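Local coordinates for hypothetical protein yiiM (Escherichia coli, PDB 1O65) that is of unknown function but may bind molybdenum and act as an oxidoreductase on nitrogenous compounds, at residues V110-I115 with S179-Q184; I123-P128 with W156-I161; F6-E11 with L172-R177. All coordinates share one frame; numbering follows the deposited sequence.

Interaction 1 of 3, residues V110-I115 with S179-Q184; sequences VYMGDI and SDVTVQ
The methyl CG2 of Thr182 sits over one face of the Tyr111 ring, 3.5 Å from the ring centroid and 19° off its normal, a CH-pi contact, while the backbone C of Asp180 lies at the ring's edge. Thr182 can offer its methyl because OG1 stands between backbone N and carbonyl carbon (chi1 62°), where it caps Glu185 N at the start of helix 183-191. Around the single bridge between Tyr111 and Thr182, two straight backbone bonds tie the segments: Val183 N to Val110 O, 2.9 Å, and Met112 N to Val181 O, 2.8 Å. Beside them, Val110 CG1 lies 3.8 Å from Val183 CG2. Ser179 OG serves twice, donating to a lone pair of Met112 O at 2.7 Å and accepting from Val181 N in an ST turn. Tyr111 to Asp114 form a type II turn; Gly113 suits this corner, since at phi 89° a beta carbon would collide with Met112 O. Asp114 OD2 accepts from Tyr111 N at 2.8 Å, above its carboxylate plane. Three bonds across this buried junction thus pair main-chain groups that would otherwise be costly to bury, so main-chain polarity as well as apolar contact anchors the helix start.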
loop_
_atom_site.group_PDB
_atom_site.type_symbol
_atom_site.label_atom_id
_atom_site.label_comp_id
_atom_site.label_asym_id
_atom_site.label_seq_id
_atom_site.Cartn_x
_atom_site.Cartn_y
_atom_site.Cartn_z
ATOM N N VAL A 110 5.280 -7.963 4.796
ATOM C CA VAL A 110 5.841 -6.644 4.485
ATOM C C VAL A 110 5.706 -5.791 5.753
ATOM O O VAL A 110 4.619 -5.726 6.330
ATOM C CB VAL A 110 5.190 -6.003 3.265
ATOM C CG1 VAL A 110 5.539 -4.532 3.091
ATOM C CG2 VAL A 110 5.664 -6.747 2.007
ATOM N N TYR A 111 6.806 -5.227 6.232
ATOM C CA TYR A 111 6.755 -4.437 7.457
ATOM C C TYR A 111 6.775 -2.932 7.204
ATOM O O TYR A 111 7.385 -2.435 6.245
ATOM C CB TYR A 111 7.935 -4.829 8.359
ATOM C CG TYR A 111 7.800 -6.201 9.006
ATOM C CD1 TYR A 111 7.865 -7.346 8.221
ATOM C CD2 TYR A 111 7.592 -6.356 10.372
ATOM C CE1 TYR A 111 7.751 -8.598 8.762
ATOM C CE2 TYR A 111 7.471 -7.628 10.922
ATOM C CZ TYR A 111 7.546 -8.741 10.111
ATOM O OH TYR A 111 7.409 -10.011 10.619
ATOM N N MET A 112 6.138 -2.189 8.110
ATOM C CA MET A 112 6.127 -0.720 8.030
ATOM C C MET A 112 7.567 -0.232 8.119
ATOM O O MET A 112 8.283 -0.724 8.985
ATOM C CB MET A 112 5.369 -0.153 9.228
ATOM C CG MET A 112 3.907 -0.591 9.288
ATOM S SD MET A 112 2.939 0.016 7.887
ATOM C CE MET A 112 3.070 1.767 8.163
ATOM N N GLY A 113 7.984 0.683 7.270
ATOM C CA GLY A 113 9.337 1.198 7.265
ATOM C C GLY A 113 10.251 0.351 6.379
ATOM O O GLY A 113 11.429 0.705 6.265
ATOM N N ASP A 114 9.776 -0.737 5.805
ATOM C CA ASP A 114 10.697 -1.550 4.990
ATOM C C ASP A 114 11.260 -0.655 3.888
ATOM O O ASP A 114 10.541 0.164 3.311
ATOM C CB ASP A 114 10.113 -2.815 4.411
ATOM C CG ASP A 114 10.023 -4.017 5.318
ATOM O OD1 ASP A 114 10.694 -4.149 6.369
ATOM O OD2 ASP A 114 9.222 -4.925 4.947
ATOM N N ILE A 115 12.565 -0.778 3.690
ATOM C CA ILE A 115 13.230 0.004 2.659
ATOM C C ILE A 115 13.739 -0.988 1.604
ATOM O O ILE A 115 14.460 -1.931 1.926
ATOM C CB ILE A 115 14.379 0.855 3.169
ATOM C CG1 ILE A 115 13.879 1.911 4.165
ATOM C CG2 ILE A 115 15.134 1.536 2.013
ATOM C CD1 ILE A 115 14.998 2.514 4.998
ATOM N N SER A 179 11.345 -1.909 11.662
ATOM C CA SER A 179 10.235 -1.888 12.593
ATOM C C SER A 179 9.757 -3.335 12.788
ATOM O O SER A 179 10.113 -4.206 12.010
ATOM C CB SER A 179 9.084 -1.043 12.066
ATOM O OG SER A 179 8.061 -1.817 11.462
ATOM N N ASP A 180 8.921 -3.581 13.782
ATOM C CA ASP A 180 8.356 -4.909 13.971
ATOM C C ASP A 180 6.842 -4.830 13.822
ATOM O O ASP A 180 6.100 -5.557 14.464
ATOM C CB ASP A 180 8.742 -5.583 15.280
ATOM C CG ASP A 180 8.111 -4.863 16.449
ATOM O OD1 ASP A 180 7.733 -3.687 16.226
ATOM O OD2 ASP A 180 7.986 -5.498 17.528
ATOM N N VAL A 181 6.375 -3.843 13.035
ATOM C CA VAL A 181 4.932 -3.807 12.786
ATOM C C VAL A 181 4.705 -4.048 11.304
ATOM O O VAL A 181 5.159 -3.285 10.464
ATOM C CB VAL A 181 4.156 -2.642 13.358
ATOM C CG1 VAL A 181 4.951 -1.377 13.531
ATOM C CG2 VAL A 181 2.868 -2.352 12.552
ATOM N N THR A 182 4.036 -5.137 10.985
ATOM C CA THR A 182 3.705 -5.493 9.617
ATOM C C THR A 182 2.551 -4.592 9.140
ATOM O O THR A 182 1.802 -4.049 9.955
ATOM C CB THR A 182 3.184 -6.939 9.521
ATOM O OG1 THR A 182 1.977 -7.057 10.291
ATOM C CG2 THR A 182 4.192 -7.952 10.077
ATOM N N VAL A 183 2.367 -4.568 7.840
ATOM C CA VAL A 183 1.272 -3.887 7.178
ATOM C C VAL A 183 -0.053 -4.433 7.693
ATOM O O VAL A 183 -1.001 -3.707 8.017
ATOM C CB VAL A 183 1.394 -4.043 5.641
ATOM C CG1 VAL A 183 0.193 -3.484 4.917
ATOM C CG2 VAL A 183 2.654 -3.280 5.165
ATOM N N GLN A 184 -0.124 -5.748 7.901
ATOM C CA GLN A 184 -1.317 -6.410 8.405
ATOM C C GLN A 184 -1.664 -5.852 9.780
ATOM O O GLN A 184 -2.811 -5.483 10.008
ATOM C CB GLN A 184 -1.137 -7.927 8.462
ATOM C CG GLN A 184 -2.312 -8.665 9.109
ATOM C CD GLN A 184 -2.042 -10.174 9.108
ATOM O OE1 GLN A 184 -1.089 -10.664 9.712
ATOM N NE2 GLN A 184 -2.883 -10.925 8.413
HETATM O O HOH W 1 10.814 -2.533 8.408
#

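Interaction 2 of 3, residues I123-P128 with W156-I161; sequences IQVSQP and WLYSVI
Two backbone bonds join Gln124 to Ser159, making them a hydrogen-bonded antiparallel pair: Gln124 N to Ser159 O, 2.9 Å, and Ser159 N to Gln124 O, 2.7 Å. Farther along, Leu157 serves two successive residues, its O accepting from Ser126 N at 3.0 Å and its N donating to Gln127 O at 2.8 Å, in the manner of a beta bulge. The first of these donors stands above the carbonyl plane, whereas the second bond runs nearly along its C=O axis. The polar side chains are satisfied too. Ser126 OG bonds to Asp66 O. Gln127 OE1 pairs with Ser210 OG, and its NE2 donates to Pro128 O at 3.1 Å. Gln124 NE2 reaches Gly113 O, and a water that accepts from Ser159 OG donates to Gln124 OE1. Beside the face that carries Ile123, Val125 and Tyr158, Trp156 NE1 donates almost straight, and within its ring plane, to Tyr158 OH at 2.9 Å; that hydroxyl also bonds to His71 ND1, while the Trp156 ring stacks on His71. Branched aliphatic side chains pack alongside: Ile123 CD1 lies over a face of the Tyr158 ring, 3.5 Å from its centroid, and Val125 CG2 approaches Tyr158 CE2 obliquely. Such strongly twisted antiparallel pairing, with strand directions 135° apart, is consistent with the curled, barrel-like mixed sheet of the MOSC domain.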
loop_
_atom_site.group_PDB
_atom_site.type_symbol
_atom_site.label_atom_id
_atom_site.label_comp_id
_atom_site.label_asym_id
_atom_site.label_seq_id
_atom_site.Cartn_x
_atom_site.Cartn_y
_atom_site.Cartn_z
ATOM N N ILE A 123 13.007 3.067 -1.871
ATOM C CA ILE A 123 11.625 3.309 -1.499
ATOM C C ILE A 123 11.363 2.735 -0.102
ATOM O O ILE A 123 12.079 1.806 0.308
ATOM C CB ILE A 123 10.638 2.714 -2.521
ATOM C CG1 ILE A 123 10.708 1.201 -2.575
ATOM C CG2 ILE A 123 10.899 3.345 -3.895
ATOM C CD1 ILE A 123 9.680 0.507 -3.455
ATOM N N GLN A 124 10.403 3.344 0.595
ATOM C CA GLN A 124 10.067 2.926 1.931
ATOM C C GLN A 124 8.559 2.777 2.141
ATOM O O GLN A 124 7.794 3.665 1.803
ATOM C CB GLN A 124 10.632 3.908 2.968
ATOM C CG GLN A 124 10.299 3.474 4.418
ATOM C CD GLN A 124 11.063 4.320 5.415
ATOM O OE1 GLN A 124 10.976 5.546 5.394
ATOM N NE2 GLN A 124 11.798 3.695 6.314
ATOM N N VAL A 125 8.168 1.672 2.766
ATOM C CA VAL A 125 6.732 1.416 3.023
ATOM C C VAL A 125 6.250 2.448 4.029
ATOM O O VAL A 125 6.835 2.566 5.100
ATOM C CB VAL A 125 6.472 -0.007 3.517
ATOM C CG1 VAL A 125 5.003 -0.217 3.860
ATOM C CG2 VAL A 125 6.931 -1.009 2.462
ATOM N N SER A 126 5.224 3.213 3.670
ATOM C CA SER A 126 4.794 4.307 4.551
ATOM C C SER A 126 3.453 4.080 5.198
ATOM O O SER A 126 3.151 4.651 6.248
ATOM C CB SER A 126 4.764 5.593 3.696
ATOM O OG SER A 126 3.633 5.491 2.827
ATOM N N GLN A 127 2.604 3.232 4.618
ATOM C CA GLN A 127 1.296 2.950 5.210
ATOM C C GLN A 127 0.556 1.889 4.398
ATOM O O GLN A 127 0.863 1.667 3.221
ATOM C CB GLN A 127 0.411 4.219 5.194
ATOM C CG GLN A 127 0.125 4.722 3.776
ATOM C CD GLN A 127 -0.951 5.804 3.756
ATOM O OE1 GLN A 127 -0.750 6.958 4.128
ATOM N NE2 GLN A 127 -2.167 5.416 3.365
ATOM N N PRO A 128 -0.408 1.243 5.041
ATOM C CA PRO A 128 -1.281 0.298 4.323
ATOM C C PRO A 128 -2.143 1.138 3.397
ATOM O O PRO A 128 -2.214 2.355 3.635
ATOM C CB PRO A 128 -2.075 -0.387 5.403
ATOM C CG PRO A 128 -1.453 -0.024 6.705
ATOM C CD PRO A 128 -0.651 1.233 6.487
ATOM N N TRP A 156 -0.184 -1.574 -0.015
ATOM C CA TRP A 156 0.483 -0.532 0.763
ATOM C C TRP A 156 1.120 0.524 -0.128
ATOM O O TRP A 156 1.311 0.309 -1.319
ATOM C CB TRP A 156 1.570 -1.171 1.642
ATOM C CG TRP A 156 2.515 -2.018 0.846
ATOM C CD1 TRP A 156 3.657 -1.615 0.218
ATOM C CD2 TRP A 156 2.371 -3.417 0.581
ATOM N NE1 TRP A 156 4.247 -2.693 -0.398
ATOM C CE2 TRP A 156 3.471 -3.806 -0.210
ATOM C CE3 TRP A 156 1.412 -4.383 0.922
ATOM C CZ2 TRP A 156 3.636 -5.112 -0.672
ATOM C CZ3 TRP A 156 1.574 -5.677 0.458
ATOM C CH2 TRP A 156 2.676 -6.026 -0.324
ATOM N N LEU A 157 1.512 1.661 0.478
ATOM C CA LEU A 157 2.093 2.720 -0.356
ATOM C C LEU A 157 3.557 2.879 0.002
ATOM O O LEU A 157 3.957 2.357 1.047
ATOM C CB LEU A 157 1.352 4.037 -0.145
ATOM C CG LEU A 157 -0.163 4.030 -0.264
ATOM C CD1 LEU A 157 -0.784 5.372 0.057
ATOM C CD2 LEU A 157 -0.566 3.564 -1.683
ATOM N N TYR A 158 4.315 3.582 -0.827
ATOM C CA TYR A 158 5.706 3.835 -0.507
ATOM C C TYR A 158 6.042 5.338 -0.575
ATOM O O TYR A 158 5.377 6.065 -1.307
ATOM C CB TYR A 158 6.653 3.173 -1.507
ATOM C CG TYR A 158 6.649 1.683 -1.617
ATOM C CD1 TYR A 158 5.774 1.038 -2.494
ATOM C CD2 TYR A 158 7.525 0.904 -0.889
ATOM C CE1 TYR A 158 5.778 -0.336 -2.631
ATOM C CE2 TYR A 158 7.548 -0.478 -1.020
ATOM C CZ TYR A 158 6.668 -1.083 -1.876
ATOM O OH TYR A 158 6.647 -2.444 -2.043
ATOM N N SER A 159 7.012 5.740 0.246
ATOM C CA SER A 159 7.571 7.083 0.085
ATOM C C SER A 159 8.867 6.859 -0.718
ATOM O O SER A 159 9.419 5.742 -0.703
ATOM C CB SER A 159 7.894 7.826 1.360
ATOM O OG SER A 159 8.792 7.095 2.157
ATOM N N VAL A 160 9.292 7.852 -1.472
ATOM C CA VAL A 160 10.518 7.656 -2.254
ATOM C C VAL A 160 11.678 8.226 -1.464
ATOM O O VAL A 160 11.754 9.424 -1.249
ATOM C CB VAL A 160 10.346 8.241 -3.661
ATOM C CG1 VAL A 160 11.658 8.304 -4.429
ATOM C CG2 VAL A 160 9.359 7.368 -4.459
ATOM N N ILE A 161 12.582 7.356 -0.997
ATOM C CA ILE A 161 13.738 7.778 -0.234
ATOM C C ILE A 161 14.810 8.341 -1.161
ATOM O O ILE A 161 15.400 9.363 -0.843
ATOM C CB ILE A 161 14.311 6.640 0.616
ATOM C CG1 ILE A 161 13.288 6.087 1.612
ATOM C CG2 ILE A 161 15.601 7.095 1.315
ATOM C CD1 ILE A 161 12.585 7.099 2.476
HETATM O O HOH W 2 8.578 6.661 4.764
#

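Interaction 3 of 3, residues F6-E11 with L172-R177; sequences FLVERE and LELVSR
Residues 7-9 take up helical backbone angles without regular helix bonding; the turns are closed by Arg10 N to Leu7 O and Glu11 N to Val8 O. Facing them, strand 172-176 ends in a classic beta bulge, with Val175 and Ser176 both opposite Ile115. The direct polar link between the segments runs from backbone to side chain: Arg177 N donates to Glu9 OE2 at 2.8 Å and 161°, using the anti lone pair of that oxygen. CG anti to the carbonyl carbon turns the Glu9 chain to the strand, and its extension beyond (chi2 -174°) gives the reach. Two waters bridge main-chain oxygens: one donates to Glu9 O and Val175 O, another lies between Val8 O and Leu174 O. Val8 CG2 lies over one face of the Arg177 guanidinium, 3.5 Å from NH1, and also meets Leu174 CD2 at 4.1 Å. Arg177 NE makes its salt bridge with Asp114, and the valine methyl packs on the guanidinium face without competing for its N-H groups. Phe6 brings its CD1 to 3.1 Å from Arg177 O, with Arg177 CG at the ring's edge. An alanine in place of Glu9 would lose the carboxylate acceptor and would probably loosen the hold of this turn on the strand's end. On this surface a carboxylate acceptor, probably ionised, water bridges and modest apolar cover hold the N-terminal segment to the sheet.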
loop_
_atom_site.group_PDB
_atom_site.type_symbol
_atom_site.label_atom_id
_atom_site.label_comp_id
_atom_site.label_asym_id
_atom_site.label_seq_id
_atom_site.Cartn_x
_atom_site.Cartn_y
_atom_site.Cartn_z
ATOM N N PHE A 6 16.651 -9.062 12.696
ATOM C CA PHE A 6 16.770 -8.663 11.302
ATOM C C PHE A 6 17.657 -9.476 10.401
ATOM O O PHE A 6 18.396 -8.942 9.554
ATOM C CB PHE A 6 17.183 -7.155 11.273
ATOM C CG PHE A 6 16.445 -6.403 12.352
ATOM C CD1 PHE A 6 15.172 -5.915 12.159
ATOM C CD2 PHE A 6 17.035 -6.269 13.602
ATOM C CE1 PHE A 6 14.490 -5.257 13.169
ATOM C CE2 PHE A 6 16.362 -5.628 14.620
ATOM C CZ PHE A 6 15.087 -5.124 14.403
ATOM N N LEU A 7 17.537 -10.803 10.418
ATOM C CA LEU A 7 18.373 -11.619 9.531
ATOM C C LEU A 7 17.789 -11.667 8.128
ATOM O O LEU A 7 18.507 -12.025 7.194
ATOM C CB LEU A 7 18.719 -12.941 10.141
ATOM C CG LEU A 7 17.879 -14.182 9.877
ATOM C CD1 LEU A 7 18.210 -14.746 8.501
ATOM C CD2 LEU A 7 18.113 -15.235 10.966
ATOM N N VAL A 8 16.555 -11.203 7.900
ATOM C CA VAL A 8 15.973 -11.128 6.588
ATOM C C VAL A 8 16.766 -10.131 5.716
ATOM O O VAL A 8 16.802 -10.265 4.495
ATOM C CB VAL A 8 14.499 -10.672 6.489
ATOM C CG1 VAL A 8 13.527 -11.782 6.840
ATOM C CG2 VAL A 8 14.226 -9.426 7.296
ATOM N N GLU A 9 17.383 -9.134 6.361
ATOM C CA GLU A 9 18.166 -8.149 5.641
ATOM C C GLU A 9 19.255 -8.820 4.807
ATOM O O GLU A 9 19.530 -8.403 3.678
ATOM C CB GLU A 9 18.778 -7.109 6.590
ATOM C CG GLU A 9 17.716 -6.219 7.236
ATOM C CD GLU A 9 18.307 -5.093 8.049
ATOM O OE1 GLU A 9 19.459 -5.232 8.517
ATOM O OE2 GLU A 9 17.654 -4.044 8.231
ATOM N N ARG A 10 19.819 -9.899 5.352
ATOM C CA ARG A 10 20.884 -10.613 4.673
ATOM C C ARG A 10 20.494 -11.724 3.743
ATOM O O ARG A 10 21.428 -12.282 3.142
ATOM C CB ARG A 10 21.849 -11.156 5.768
ATOM C CG ARG A 10 22.526 -9.989 6.489
ATOM C CD ARG A 10 23.735 -10.434 7.283
ATOM N NE ARG A 10 24.873 -9.536 7.092
ATOM C CZ ARG A 10 25.588 -9.446 5.969
ATOM N NH1 ARG A 10 25.311 -10.194 4.907
ATOM N NH2 ARG A 10 26.596 -8.582 5.903
ATOM N N GLU A 11 19.236 -12.066 3.538
ATOM C CA GLU A 11 18.831 -13.168 2.680
ATOM C C GLU A 11 18.670 -12.757 1.218
ATOM O O GLU A 11 18.216 -13.542 0.374
ATOM C CB GLU A 11 17.477 -13.731 3.141
ATOM C CG GLU A 11 17.433 -14.585 4.376
ATOM C CD GLU A 11 18.186 -15.900 4.255
ATOM O OE1 GLU A 11 17.656 -16.851 3.661
ATOM O OE2 GLU A 11 19.326 -15.955 4.777
ATOM N N LEU A 172 12.493 -5.671 -6.882
ATOM C CA LEU A 172 12.504 -4.994 -5.584
ATOM C C LEU A 172 13.434 -5.794 -4.658
ATOM O O LEU A 172 13.312 -7.013 -4.585
ATOM C CB LEU A 172 11.126 -4.962 -4.918
ATOM C CG LEU A 172 9.991 -4.372 -5.744
ATOM C CD1 LEU A 172 8.686 -4.427 -4.955
ATOM C CD2 LEU A 172 10.323 -2.937 -6.157
ATOM N N GLU A 173 14.369 -5.115 -4.022
ATOM C CA GLU A 173 15.303 -5.804 -3.125
ATOM C C GLU A 173 15.178 -5.232 -1.714
ATOM O O GLU A 173 15.499 -4.064 -1.462
ATOM C CB GLU A 173 16.741 -5.651 -3.601
ATOM C CG GLU A 173 17.003 -5.849 -5.087
ATOM C CD GLU A 173 18.298 -5.206 -5.542
ATOM O OE1 GLU A 173 19.367 -5.750 -5.215
ATOM O OE2 GLU A 173 18.288 -4.136 -6.187
ATOM N N LEU A 174 14.768 -6.083 -0.781
ATOM C CA LEU A 174 14.638 -5.607 0.597
ATOM C C LEU A 174 16.026 -5.362 1.165
ATOM O O LEU A 174 16.849 -6.274 1.198
ATOM C CB LEU A 174 13.821 -6.612 1.417
ATOM C CG LEU A 174 13.738 -6.266 2.917
ATOM C CD1 LEU A 174 12.680 -5.195 3.142
ATOM C CD2 LEU A 174 13.497 -7.519 3.749
ATOM N N VAL A 175 16.281 -4.170 1.691
ATOM C CA VAL A 175 17.608 -3.851 2.225
ATOM C C VAL A 175 17.589 -3.532 3.690
ATOM O O VAL A 175 18.576 -3.819 4.389
ATOM C CB VAL A 175 18.310 -2.763 1.391
ATOM C CG1 VAL A 175 17.399 -1.574 1.085
ATOM C CG2 VAL A 175 19.532 -2.249 2.136
ATOM N N SER A 176 16.523 -2.897 4.204
ATOM C CA SER A 176 16.453 -2.643 5.640
ATOM C C SER A 176 15.070 -2.963 6.221
ATOM O O SER A 176 14.028 -2.639 5.651
ATOM C CB SER A 176 16.836 -1.209 5.989
ATOM O OG SER A 176 18.176 -0.896 5.601
ATOM N N ARG A 177 15.073 -3.669 7.351
ATOM C CA ARG A 177 13.879 -3.980 8.112
ATOM C C ARG A 177 14.008 -3.166 9.406
ATOM O O ARG A 177 14.879 -3.523 10.186
ATOM C CB ARG A 177 13.650 -5.439 8.457
ATOM C CG ARG A 177 12.428 -5.555 9.415
ATOM C CD ARG A 177 11.531 -6.685 8.986
ATOM N NE ARG A 177 11.155 -6.698 7.603
ATOM C CZ ARG A 177 10.767 -7.780 6.939
ATOM N NH1 ARG A 177 10.732 -8.916 7.610
ATOM N NH2 ARG A 177 10.412 -7.723 5.666
HETATM O O HOH W 3 16.883 -8.923 1.856
HETATM O O HOH W 4 20.536 -5.321 3.612
#

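In the fold
Interaction 2 is the most central, its centre about 7 Å from that of the chain, yet only partly buried; it depends on backbone bonds of strand pairing. Interaction 1 is the buried contact, although its centre lies farther out, about 11 Å from the chain centre, and joins a loop of the MOSC domain to the start of helix 183-191 with isolated backbone bonds and a serine. Interaction 3 lies at the surface, about 19 Å from the chain centre, where a carboxylate and waters carry the polar part. Interactions 2 and 3 reach the same sheet, and 110-115 connects them: Asp114 O probably bonds to Val125 N of interaction 2, and Ile115 O to Val175 N of interaction 3.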